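Local coordinates for protein D-alanyl transferase DltD (Enterococcus faecium TX0133A04, PDB 6PFX) that probably transfers D-alanine during the D-alanylation of lipoteichoic acid in the Gram-positive cell wall, at residues D91-N95 against K96-F100. Residues are numbered along the deposited sequence; the frame is centred on the assembly and turned at random.
Sequences DAMKN and KKVVF
Met93 and Lys96 face each other across a type II beta turn, a compact example of how a helix-to-strand connection is made in the parallel sheet of an alpha/beta, SGNH-hydrolase-like fold. The turn follows helix 79-89 and a short 3-10 segment and delivers the chain into strand 97-101, the middle strand of five, flanked by strands 39-43 and 288-293.

Backbone bonding sets the turn. The 3-10 segment ends with Lys94 N bonded to Asp91 O, and Lys96 N then reaches back to Met93 O at 3.2 Å, its N-H pointing almost straight at this oxygen (170°). Met93 O also accepts from Asn287 ND2, and the same amide nitrogen binds Lys96 O, so one asparagine side chain ties both ends of the turn to the residues just before strand 288-293. Asn95 takes up the positive phi that a type II turn places at its third residue.

The apolar contact joins Met93 and Val98. The chain of Met93 bends at both chi2 and chi3, and its terminal CE meets Val98 CG2 at 4.1 Å, the two side chains crossing at about a right angle. Pro41 and Phe43 of strand 39-43 lie against Met93 and Val98 respectively.

Lys96 lays its methylenes against backbone carbonyl oxygens and also packs on Pro41. They run back beside the turn, with CG 3.7 Å from Met93 O; bends at chi3 and chi4 then lead the ammonium away to the backbone oxygens of Leu34 and Tyr39, whose carbonyl dipoles probably help to stabilise its charge. The closest approach of the Lys96 side chain to residues 91-95 is CD, 3.3 Å from Ala92 O, just ahead of the turn.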
ATOM      1  N   ASP A  91       8.383   9.662 -14.261  1.00 20.98           N
ATOM      2  CA  ASP A  91       8.673   8.714 -15.323  1.00 20.19           C
ATOM      3  C   ASP A  91       9.433   7.489 -14.838  1.00 15.11           C
ATOM      4  O   ASP A  91       9.527   6.510 -15.586  1.00 17.76           O
ATOM      5  CB  ASP A  91       9.503   9.373 -16.430  1.00 27.48           C
ATOM      6  CG  ASP A  91       8.684  10.284 -17.310  1.00 38.37           C
ATOM      7  OD1 ASP A  91       7.441  10.260 -17.192  1.00 39.81           O
ATOM      8  OD2 ASP A  91       9.284  11.022 -18.119  1.00 44.29           O
ATOM      9  N   ALA A  92      10.021   7.536 -13.639  1.00 15.95           N
ATOM     10  CA  ALA A  92      10.719   6.363 -13.125  1.00 16.17           C
ATOM     11  C   ALA A  92       9.774   5.179 -13.009  1.00 18.94           C
ATOM     12  O   ALA A  92      10.214   4.026 -13.055  1.00 19.18           O
ATOM     13  CB  ALA A  92      11.370   6.681 -11.779  1.00 20.12           C
ATOM     14  N   MET A  93       8.477   5.440 -12.875  1.00 16.63           N
ATOM     15  CA  MET A  93       7.498   4.374 -12.756  1.00 13.28           C
ATOM     16  C   MET A  93       6.942   3.900 -14.087  1.00 17.30           C
ATOM     17  O   MET A  93       6.194   2.921 -14.110  1.00 16.72           O
ATOM     18  CB  MET A  93       6.317   4.845 -11.898  1.00 19.84           C
ATOM     19  CG  MET A  93       6.658   4.991 -10.461  1.00 22.02           C
ATOM     20  SD  MET A  93       6.613   3.382  -9.670  1.00 26.29           S
ATOM     21  CE  MET A  93       4.851   2.999  -9.685  1.00 22.78           C
ATOM     22  N   LYS A  94       7.266   4.555 -15.192  1.00 14.89           N
ATOM     23  CA  LYS A  94       6.608   4.219 -16.445  1.00 14.34           C
ATOM     24  C   LYS A  94       6.817   2.745 -16.778  1.00 16.43           C
ATOM     25  O   LYS A  94       7.942   2.233 -16.747  1.00 16.30           O
ATOM     26  CB  LYS A  94       7.160   5.100 -17.569  1.00 17.76           C
ATOM     27  CG  LYS A  94       6.453   4.892 -18.910  1.00 26.52           C
ATOM     28  CD  LYS A  94       7.019   5.764 -20.016  1.00 39.21           C
ATOM     29  CE  LYS A  94       6.283   5.514 -21.325  1.00 45.92           C
ATOM     30  NZ  LYS A  94       6.832   6.342 -22.431  1.00 53.73           N
ATOM     31  N   ASN A  95       5.723   2.058 -17.090  1.00 14.60           N
ATOM     32  CA  ASN A  95       5.721   0.700 -17.609  1.00 13.94           C
ATOM     33  C   ASN A  95       6.170  -0.350 -16.599  1.00 14.75           C
ATOM     34  O   ASN A  95       6.279  -1.522 -16.961  1.00 17.58           O
ATOM     35  CB  ASN A  95       6.591   0.555 -18.872  1.00 17.62           C
ATOM     36  CG  ASN A  95       6.072   1.361 -20.034  1.00 25.53           C
ATOM     37  OD1 ASN A  95       6.829   2.057 -20.708  1.00 30.41           O
ATOM     38  ND2 ASN A  95       4.782   1.247 -20.297  1.00 20.97           N
ATOM     39  N   LYS A  96       6.427   0.011 -15.351  1.00 14.85           N
ATOM     40  CA  LYS A  96       6.858  -0.996 -14.396  1.00 12.25           C
ATOM     41  C   LYS A  96       5.710  -1.897 -13.943  1.00 11.73           C
ATOM     42  O   LYS A  96       4.538  -1.506 -13.899  1.00 12.40           O
ATOM     43  CB  LYS A  96       7.496  -0.329 -13.175  1.00 18.51           C
ATOM     44  CG  LYS A  96       8.820   0.371 -13.488  1.00 24.00           C
ATOM     45  CD  LYS A  96       9.524   0.870 -12.238  1.00 26.38           C
ATOM     46  CE  LYS A  96      10.191  -0.264 -11.471  1.00 17.41           C
ATOM     47  NZ  LYS A  96      11.511  -0.746 -11.982  1.00 15.89           N
ATOM     48  N   LYS A  97       6.069  -3.124 -13.600  1.00  9.56           N
ATOM     49  CA  LYS A  97       5.184  -3.952 -12.797  1.00  9.28           C
ATOM     50  C   LYS A  97       5.164  -3.468 -11.352  1.00 11.36           C
ATOM     51  O   LYS A  97       6.164  -2.973 -10.820  1.00 11.31           O
ATOM     52  CB  LYS A  97       5.625  -5.412 -12.874  1.00 11.32           C
ATOM     53  CG  LYS A  97       5.365  -6.036 -14.248  1.00 12.36           C
ATOM     54  CD  LYS A  97       5.748  -7.495 -14.233  1.00 14.99           C
ATOM     55  CE  LYS A  97       5.473  -8.171 -15.546  1.00 15.68           C
ATOM     56  NZ  LYS A  97       6.338  -7.581 -16.597  1.00 18.47           N
ATOM     57  N   VAL A  98       3.991  -3.624 -10.723  1.00 10.33           N
ATOM     58  CA  VAL A  98       3.697  -3.124  -9.383  1.00 11.20           C
ATOM     59  C   VAL A  98       2.940  -4.190  -8.602  1.00  9.63           C
ATOM     60  O   VAL A  98       2.061  -4.865  -9.145  1.00 10.13           O
ATOM     61  CB  VAL A  98       2.830  -1.848  -9.459  1.00 12.69           C
ATOM     62  CG1 VAL A  98       2.500  -1.328  -8.068  1.00 11.09           C
ATOM     63  CG2 VAL A  98       3.524  -0.778 -10.311  1.00 10.87           C
ATOM     64  N   VAL A  99       3.265  -4.329  -7.321  1.00 10.33           N
ATOM     65  CA  VAL A  99       2.478  -5.119  -6.383  1.00 11.76           C
ATOM     66  C   VAL A  99       1.923  -4.145  -5.362  1.00 11.77           C
ATOM     67  O   VAL A  99       2.664  -3.321  -4.818  1.00 10.96           O
ATOM     68  CB  VAL A  99       3.333  -6.195  -5.696  1.00  9.19           C
ATOM     69  CG1 VAL A  99       2.525  -7.035  -4.697  1.00 11.33           C
ATOM     70  CG2 VAL A  99       3.916  -7.121  -6.709  1.00 11.14           C
ATOM     71  N   PHE A 100       0.622  -4.224  -5.116  1.00 10.66           N
ATOM     72  CA  PHE A 100      -0.054  -3.289  -4.225  1.00  7.85           C
ATOM     73  C   PHE A 100      -0.933  -4.086  -3.272  1.00  8.90           C
ATOM     74  O   PHE A 100      -1.864  -4.762  -3.714  1.00  9.55           O
ATOM     75  CB  PHE A 100      -0.901  -2.299  -5.040  1.00 10.28           C
ATOM     76  CG  PHE A 100      -1.415  -1.110  -4.253  1.00 10.01           C
ATOM     77  CD1 PHE A 100      -2.406  -1.272  -3.317  1.00 10.92           C
ATOM     78  CD2 PHE A 100      -0.908   0.177  -4.464  1.00 11.26           C
ATOM     79  CE1 PHE A 100      -2.888  -0.180  -2.604  1.00 12.40           C
ATOM     80  CE2 PHE A 100      -1.384   1.267  -3.743  1.00 11.53           C
ATOM     81  CZ  PHE A 100      -2.369   1.085  -2.820  1.00 13.75           C
TER